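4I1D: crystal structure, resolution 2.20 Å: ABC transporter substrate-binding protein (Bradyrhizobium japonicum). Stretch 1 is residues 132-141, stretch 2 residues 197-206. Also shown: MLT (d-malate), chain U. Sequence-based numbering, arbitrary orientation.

Stretch 1 132-141: KFPGRRALRN
Stretch 2 197-206: GEVDMEMAWN

Two short parallel β-strands, residues 137–140 and 201–205, pair edge to edge in one chain of this substrate-binding protein, and side-chain chemistry at the entrance to the ladder and along it secures a contact that buries 691 Å² between the two stretches.

The example illustrates how parallel strands, which cannot be joined by a tight hairpin, bring together residues at least 61 positions apart. The strand axes approach to 4.8 Å and run in the same direction, inclined by 15°. Register is set by R137 opposite M201 (CA to CA 5.1 Å) and A138 opposite E202 (CA to CA 4.6 Å). R137 (-134/150), A138 (-136/147) and L139 (-133/166) have β conformations, as do M201 (-158/151) and E202 (-166/164).

Hydrogen bonding follows the staggered parallel pattern, in which one residue reaches two partners on its neighbour. A138 N donates to M201 O at 3.2 Å, and A138 O accepts a weak bond from M203 N at 3.3 Å. The same carbonyls take CA-H...O contacts, R137 CA to M201 O and E202 CA to A138 O, both 3.2 Å. One step earlier, R136 O accepts from M201 N at 3.2 Å and from D200 N at 2.8 Å.

D200 (-93/-20) interrupts the extended path just before its strand. Its m rotamer brings OD2 within 2.8 Å of R136 N, a hydrogen bond that, with D200 N to R136 O, lets one aspartate engage both the amide and the carbonyl of R136. Beside it lies G135, at phi/psi 149/166, where CA sits 3.2 Å from D200 OD2. A CB on G135 would fall 2.9 Å from D200 OD2 and would also jam against the preceding carbonyl, so the backbone itself calls for glycine.

Charge pairing flanks the ladder. R136, with chi1 to chi3 m, t, t, extends its guanidinium so that NH1 meets E198 OE2 in a 2.5 Å salt bridge; E198 (chi1 t, chi2 p) starts away from stretch 1, but its end returns.

R137 and M201 share one face of the sheet. The R137 side chain (m, t, t) folds back along its own stretch, where NH1 and NH2 donate to F133 O at 2.7 and 2.9 Å. M201, a selenomethionine with chi values p, t, p, lays SE over one face of this guanidinium, 3.6 Å from R137 NH1, and carries CE to 4.2 Å from F133 CB. Selenium thus covers the guanidinium while the methyl packs beside F133, whose carbonyl the arginine binds.

A138 and E202 occupy the other face. The small A138 CB packs 3.8 Å from V199 CG1 and lies 3.6 Å from E202 OE1.

A separate apolar contact joins L139 (m, t) to selenomethionine M203 (t, t, m), with L139 CD2 4.1 Å from M203 CB.

R140, all t through chi3, reaches out to W205 (chi1 m, chi2 -51°), placing R140 NH1 3.6 Å from W205 CZ2. CZ2 lies over one face of the guanidinium while NH1 sits at the ring edge, near its plane, so the flat cation packs against the rim of the indole. W205 CZ3 lies 3.7 Å from C3 of d-malate.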

ATOM      1  N   LYS A 132     -44.353  11.703  -0.091  1.00 54.56           N
ATOM      2  CA  LYS A 132     -45.135  12.915   0.128  1.00 64.92           C
ATOM      3  C   LYS A 132     -44.411  14.177  -0.346  1.00 65.30           C
ATOM      4  O   LYS A 132     -45.038  15.094  -0.864  1.00 64.63           O
ATOM      5  CB  LYS A 132     -45.501  13.051   1.607  1.00 68.77           C
ATOM      6  CG  LYS A 132     -46.478  14.169   1.901  1.00 76.23           C
ATOM      7  CD  LYS A 132     -47.107  13.986   3.279  1.00 83.47           C
ATOM      8  CE  LYS A 132     -48.070  15.114   3.613  1.00 84.99           C
ATOM      9  NZ  LYS A 132     -48.555  15.009   5.017  1.00 90.48           N
ATOM     10  N   PHE A 133     -43.094  14.218  -0.160  1.00 62.36           N
ATOM     11  CA  PHE A 133     -42.286  15.370  -0.558  1.00 58.38           C
ATOM     12  C   PHE A 133     -41.148  14.915  -1.466  1.00 60.92           C
ATOM     13  O   PHE A 133     -40.024  14.711  -1.011  1.00 57.88           O
ATOM     14  CB  PHE A 133     -41.746  16.112   0.680  1.00 53.24           C
ATOM     15  CG  PHE A 133     -42.830  16.593   1.607  1.00 54.27           C
ATOM     16  CD1 PHE A 133     -43.495  17.784   1.357  1.00 56.31           C
ATOM     17  CD2 PHE A 133     -43.213  15.834   2.704  1.00 50.57           C
ATOM     18  CE1 PHE A 133     -44.508  18.219   2.195  1.00 59.01           C
ATOM     19  CE2 PHE A 133     -44.228  16.259   3.547  1.00 53.32           C
ATOM     20  CZ  PHE A 133     -44.877  17.454   3.294  1.00 58.88           C
ATOM     21  N   PRO A 134     -41.448  14.734  -2.761  1.00 63.36           N
ATOM     22  CA  PRO A 134     -40.456  14.238  -3.722  1.00 57.06           C
ATOM     23  C   PRO A 134     -39.439  15.324  -4.044  1.00 63.01           C
ATOM     24  O   PRO A 134     -39.766  16.510  -3.993  1.00 67.14           O
ATOM     25  CB  PRO A 134     -41.299  13.916  -4.969  1.00 58.80           C
ATOM     26  CG  PRO A 134     -42.741  13.908  -4.492  1.00 63.00           C
ATOM     27  CD  PRO A 134     -42.771  14.911  -3.379  1.00 65.39           C
ATOM     28  N   GLY A 135     -38.214  14.923  -4.359  1.00 60.20           N
ATOM     29  CA  GLY A 135     -37.180  15.881  -4.688  1.00 54.44           C
ATOM     30  C   GLY A 135     -35.792  15.427  -4.291  1.00 56.08           C
ATOM     31  O   GLY A 135     -35.633  14.473  -3.521  1.00 54.57           O
ATOM     32  N   ARG A 136     -34.782  16.115  -4.824  1.00 52.88           N
ATOM     33  CA  ARG A 136     -33.399  15.825  -4.483  1.00 52.69           C
ATOM     34  C   ARG A 136     -33.117  16.375  -3.092  1.00 48.20           C
ATOM     35  O   ARG A 136     -33.669  17.403  -2.696  1.00 44.64           O
ATOM     36  CB  ARG A 136     -32.466  16.417  -5.531  1.00 60.02           C
ATOM     37  CG  ARG A 136     -32.750  15.890  -6.934  1.00 59.33           C
ATOM     38  CD  ARG A 136     -31.990  16.689  -8.000  1.00 74.20           C
ATOM     39  NE  ARG A 136     -31.959  15.968  -9.270  1.00 88.52           N
ATOM     40  CZ  ARG A 136     -30.875  15.400  -9.791  1.00 93.92           C
ATOM     41  NH1 ARG A 136     -29.705  15.487  -9.167  1.00 94.02           N
ATOM     42  NH2 ARG A 136     -30.956  14.754 -10.950  1.00 95.76           N
ATOM     43  N   ARG A 137     -32.291  15.656  -2.343  1.00 42.48           N
ATOM     44  CA  ARG A 137     -32.063  15.938  -0.934  1.00 46.49           C
ATOM     45  C   ARG A 137     -30.577  15.897  -0.630  1.00 48.14           C
ATOM     46  O   ARG A 137     -29.826  15.144  -1.257  1.00 48.08           O
ATOM     47  CB  ARG A 137     -32.743  14.877  -0.059  1.00 51.67           C
ATOM     48  CG  ARG A 137     -34.261  14.949   0.018  1.00 47.92           C
ATOM     49  CD  ARG A 137     -34.832  13.613   0.484  1.00 49.63           C
ATOM     50  NE  ARG A 137     -36.163  13.750   1.076  1.00 52.14           N
ATOM     51  CZ  ARG A 137     -37.289  13.883   0.382  1.00 54.16           C
ATOM     52  NH1 ARG A 137     -38.442  13.997   1.026  1.00 53.20           N
ATOM     53  NH2 ARG A 137     -37.270  13.907  -0.950  1.00 53.50           N
ATOM     54  N   ALA A 138     -30.165  16.684   0.357  1.00 41.94           N
ATOM     55  CA  ALA A 138     -28.782  16.671   0.834  1.00 41.24           C
ATOM     56  C   ALA A 138     -28.792  16.686   2.352  1.00 47.06           C
ATOM     57  O   ALA A 138     -29.694  17.258   2.975  1.00 42.67           O
ATOM     58  CB  ALA A 138     -28.009  17.868   0.302  1.00 35.79           C
ATOM     59  N   LEU A 139     -27.800  16.031   2.942  1.00 42.41           N
ATOM     60  CA  LEU A 139     -27.585  16.090   4.379  1.00 48.81           C
ATOM     61  C   LEU A 139     -26.102  16.348   4.539  1.00 45.27           C
ATOM     62  O   LEU A 139     -25.346  16.209   3.576  1.00 48.23           O
ATOM     63  CB  LEU A 139     -27.980  14.770   5.067  1.00 40.73           C
ATOM     64  CG  LEU A 139     -29.468  14.422   5.214  1.00 46.62           C
ATOM     65  CD1 LEU A 139     -29.650  13.019   5.842  1.00 35.44           C
ATOM     66  CD2 LEU A 139     -30.199  15.488   6.032  1.00 41.80           C
ATOM     67  N   ARG A 140     -25.679  16.725   5.738  1.00 43.42           N
ATOM     68  CA  ARG A 140     -24.262  16.978   5.980  1.00 40.11           C
ATOM     69  C   ARG A 140     -23.529  15.665   6.248  1.00 40.19           C
ATOM     70  O   ARG A 140     -24.051  14.796   6.951  1.00 40.84           O
ATOM     71  CB  ARG A 140     -24.083  17.904   7.175  1.00 40.70           C
ATOM     72  CG  ARG A 140     -22.614  18.277   7.410  1.00 44.39           C
ATOM     73  CD  ARG A 140     -22.434  19.148   8.647  1.00 41.81           C
ATOM     74  NE  ARG A 140     -21.023  19.471   8.840  1.00 49.26           N
ATOM     75  CZ  ARG A 140     -20.474  19.794  10.007  1.00 53.43           C
ATOM     76  NH1 ARG A 140     -21.213  19.829  11.111  1.00 47.75           N
ATOM     77  NH2 ARG A 140     -19.177  20.074  10.072  1.00 47.80           N
ATOM     78  N   ASN A 141     -22.331  15.520   5.695  1.00 42.76           N
ATOM     79  CA  ASN A 141     -21.512  14.335   5.959  1.00 49.29           C
ATOM     80  C   ASN A 141     -20.875  14.442   7.331  1.00 49.45           C
ATOM     81  O   ASN A 141     -19.663  14.637   7.450  1.00 47.95           O
ATOM     82  CB  ASN A 141     -20.419  14.150   4.898  1.00 45.71           C
ATOM     83  CG  ASN A 141     -19.766  12.771   4.959  1.00 53.59           C
ATOM     84  OD1 ASN A 141     -19.749  12.114   6.005  1.00 53.57           O
ATOM     85  ND2 ASN A 141     -19.232  12.322   3.826  1.00 59.69           N
ATOM     86  N   GLY A 197     -30.127  24.481  -7.690  1.00 54.55           N
ATOM     87  CA  GLY A 197     -31.245  23.555  -7.778  1.00 56.39           C
ATOM     88  C   GLY A 197     -30.821  22.098  -7.749  1.00 55.56           C
ATOM     89  O   GLY A 197     -31.628  21.224  -8.012  1.00 56.61           O
ATOM     90  N   GLU A 198     -29.556  21.831  -7.430  1.00 51.14           N
ATOM     91  CA  GLU A 198     -29.096  20.453  -7.334  1.00 48.39           C
ATOM     92  C   GLU A 198     -29.885  19.698  -6.265  1.00 53.28           C
ATOM     93  O   GLU A 198     -30.116  18.504  -6.394  1.00 59.16           O
ATOM     94  CB  GLU A 198     -27.592  20.383  -7.062  1.00 52.05           C
ATOM     95  CG  GLU A 198     -26.962  19.019  -7.336  1.00 65.21           C
ATOM     96  CD  GLU A 198     -27.442  18.378  -8.644  1.00 79.25           C
ATOM     97  OE1 GLU A 198     -27.309  19.004  -9.722  1.00 83.95           O
ATOM     98  OE2 GLU A 198     -27.962  17.239  -8.585  1.00 79.74           O
ATOM     99  N   VAL A 199     -30.307  20.389  -5.213  1.00 49.56           N
ATOM    100  CA  VAL A 199     -31.222  19.772  -4.261  1.00 52.24           C
ATOM    101  C   VAL A 199     -32.458  20.645  -4.051  1.00 57.28           C
ATOM    102  O   VAL A 199     -32.387  21.866  -4.175  1.00 60.35           O
ATOM    103  CB  VAL A 199     -30.545  19.433  -2.917  1.00 53.59           C
ATOM    104  CG1 VAL A 199     -29.360  18.504  -3.147  1.00 54.97           C
ATOM    105  CG2 VAL A 199     -30.104  20.692  -2.187  1.00 50.83           C
ATOM    106  N   ASP A 200     -33.590  20.000  -3.768  1.00 43.53           N
ATOM    107  CA  ASP A 200     -34.839  20.697  -3.517  1.00 49.41           C
ATOM    108  C   ASP A 200     -35.021  20.953  -2.028  1.00 48.84           C
ATOM    109  O   ASP A 200     -35.795  21.822  -1.623  1.00 44.95           O
ATOM    110  CB  ASP A 200     -36.017  19.884  -4.073  1.00 54.34           C
ATOM    111  CG  ASP A 200     -35.884  19.628  -5.569  1.00 64.39           C
ATOM    112  OD1 ASP A 200     -35.934  20.608  -6.345  1.00 65.04           O
ATOM    113  OD2 ASP A 200     -35.714  18.453  -5.970  1.00 63.95           O
HETATM  114  N   MSE A 201     -34.300  20.186  -1.220  1.00 46.28           N
HETATM  115  CA  MSE A 201     -34.357  20.344   0.219  1.00 46.83           C
HETATM  116  C   MSE A 201     -33.101  19.762   0.863  1.00 49.53           C
HETATM  117  O   MSE A 201     -32.479  18.832   0.331  1.00 44.35           O
HETATM  118  CB  MSE A 201     -35.615  19.671   0.778  1.00 44.74           C
HETATM  119  CG  MSE A 201     -35.454  18.203   1.099  1.00 47.46           C
HETATM  120 SE   MSE A 201     -37.190  17.355   1.468  0.60 57.35          SE
HETATM  121  CE  MSE A 201     -37.918  17.462  -0.343  1.00 41.56           C
ATOM    122  N   GLU A 202     -32.725  20.317   2.007  1.00 45.28           N
ATOM    123  CA  GLU A 202     -31.525  19.858   2.690  1.00 47.98           C
ATOM    124  C   GLU A 202     -31.495  20.384   4.112  1.00 50.64           C
ATOM    125  O   GLU A 202     -32.236  21.311   4.464  1.00 50.08           O
ATOM    126  CB  GLU A 202     -30.271  20.334   1.947  1.00 47.03           C
ATOM    127  CG  GLU A 202     -29.946  21.813   2.171  1.00 52.70           C
ATOM    128  CD  GLU A 202     -28.682  22.275   1.452  1.00 56.56           C
ATOM    129  OE1 GLU A 202     -27.836  21.423   1.085  1.00 50.04           O
ATOM    130  OE2 GLU A 202     -28.542  23.501   1.248  1.00 59.09           O
HETATM  131  N   MSE A 203     -30.646  19.777   4.933  1.00 40.52           N
HETATM  132  CA  MSE A 203     -30.265  20.406   6.178  1.00 46.68           C
HETATM  133  C   MSE A 203     -29.157  21.373   5.831  1.00 43.59           C
HETATM  134  O   MSE A 203     -28.328  21.084   4.972  1.00 53.17           O
HETATM  135  CB  MSE A 203     -29.745  19.410   7.203  1.00 45.04           C
HETATM  136  CG  MSE A 203     -29.255  20.121   8.455  1.00 51.18           C
HETATM  137 SE   MSE A 203     -28.507  18.949   9.821  0.64 54.63          SE
HETATM  138  CE  MSE A 203     -30.006  17.754  10.011  1.00 35.82           C
ATOM    139  N   ALA A 204     -29.148  22.517   6.498  1.00 41.00           N
ATOM    140  CA  ALA A 204     -28.142  23.544   6.267  1.00 39.57           C
ATOM    141  C   ALA A 204     -28.133  24.512   7.447  1.00 44.96           C
ATOM    142  O   ALA A 204     -29.125  24.645   8.169  1.00 50.61           O
ATOM    143  CB  ALA A 204     -28.456  24.303   4.951  1.00 39.72           C
ATOM    144  N   TRP A 205     -27.010  25.188   7.640  1.00 44.92           N
ATOM    145  CA  TRP A 205     -26.919  26.222   8.650  1.00 38.44           C
ATOM    146  C   TRP A 205     -27.761  27.425   8.231  1.00 43.74           C
ATOM    147  O   TRP A 205     -27.704  27.869   7.079  1.00 49.27           O
ATOM    148  CB  TRP A 205     -25.447  26.585   8.883  1.00 40.67           C
ATOM    149  CG  TRP A 205     -24.656  25.424   9.504  1.00 45.31           C
ATOM    150  CD1 TRP A 205     -25.004  24.705  10.614  1.00 42.92           C
ATOM    151  CD2 TRP A 205     -23.402  24.883   9.059  1.00 45.86           C
ATOM    152  NE1 TRP A 205     -24.052  23.749  10.884  1.00 42.36           N
ATOM    153  CE2 TRP A 205     -23.058  23.836   9.947  1.00 47.23           C
ATOM    154  CE3 TRP A 205     -22.531  25.188   8.006  1.00 41.56           C
ATOM    155  CZ2 TRP A 205     -21.892  23.085   9.806  1.00 44.17           C
ATOM    156  CZ3 TRP A 205     -21.369  24.442   7.865  1.00 42.10           C
ATOM    157  CH2 TRP A 205     -21.062  23.402   8.760  1.00 47.68           C
ATOM    158  N   ASN A 206     -28.553  27.953   9.157  1.00 41.64           N
ATOM    159  CA  ASN A 206     -29.532  28.967   8.790  1.00 47.08           C
ATOM    160  C   ASN A 206     -28.880  30.189   8.137  1.00 50.66           C
ATOM    161  O   ASN A 206     -29.473  30.826   7.272  1.00 48.11           O
ATOM    162  CB  ASN A 206     -30.369  29.381   9.994  1.00 45.16           C
ATOM    163  CG  ASN A 206     -29.589  30.236  10.967  1.00 47.85           C
ATOM    164  OD1 ASN A 206     -28.812  29.724  11.766  1.00 51.58           O
ATOM    165  ND2 ASN A 206     -29.782  31.547  10.894  1.00 47.34           N
TER
HETATM  166  C1  MLT U 417     -17.214  24.619   6.588  1.00 88.64           C
HETATM  167  O1  MLT U 417     -15.983  24.819   6.671  1.00 94.54           O
HETATM  168  O2  MLT U 417     -17.669  23.511   6.955  1.00 89.46           O
HETATM  169  C2  MLT U 417     -18.134  25.695   6.076  1.00 76.95           C
HETATM  170  O3  MLT U 417     -17.566  26.486   5.045  1.00 68.40           O
HETATM  171  C3  MLT U 417     -18.486  26.607   7.232  1.00 85.01           C
HETATM  172  C4  MLT U 417     -19.196  27.800   6.653  1.00 95.43           C
HETATM  173  O4  MLT U 417     -18.537  28.797   6.289  1.00101.03           O
HETATM  174  O5  MLT U 417     -20.442  27.807   6.520  1.00 92.84           O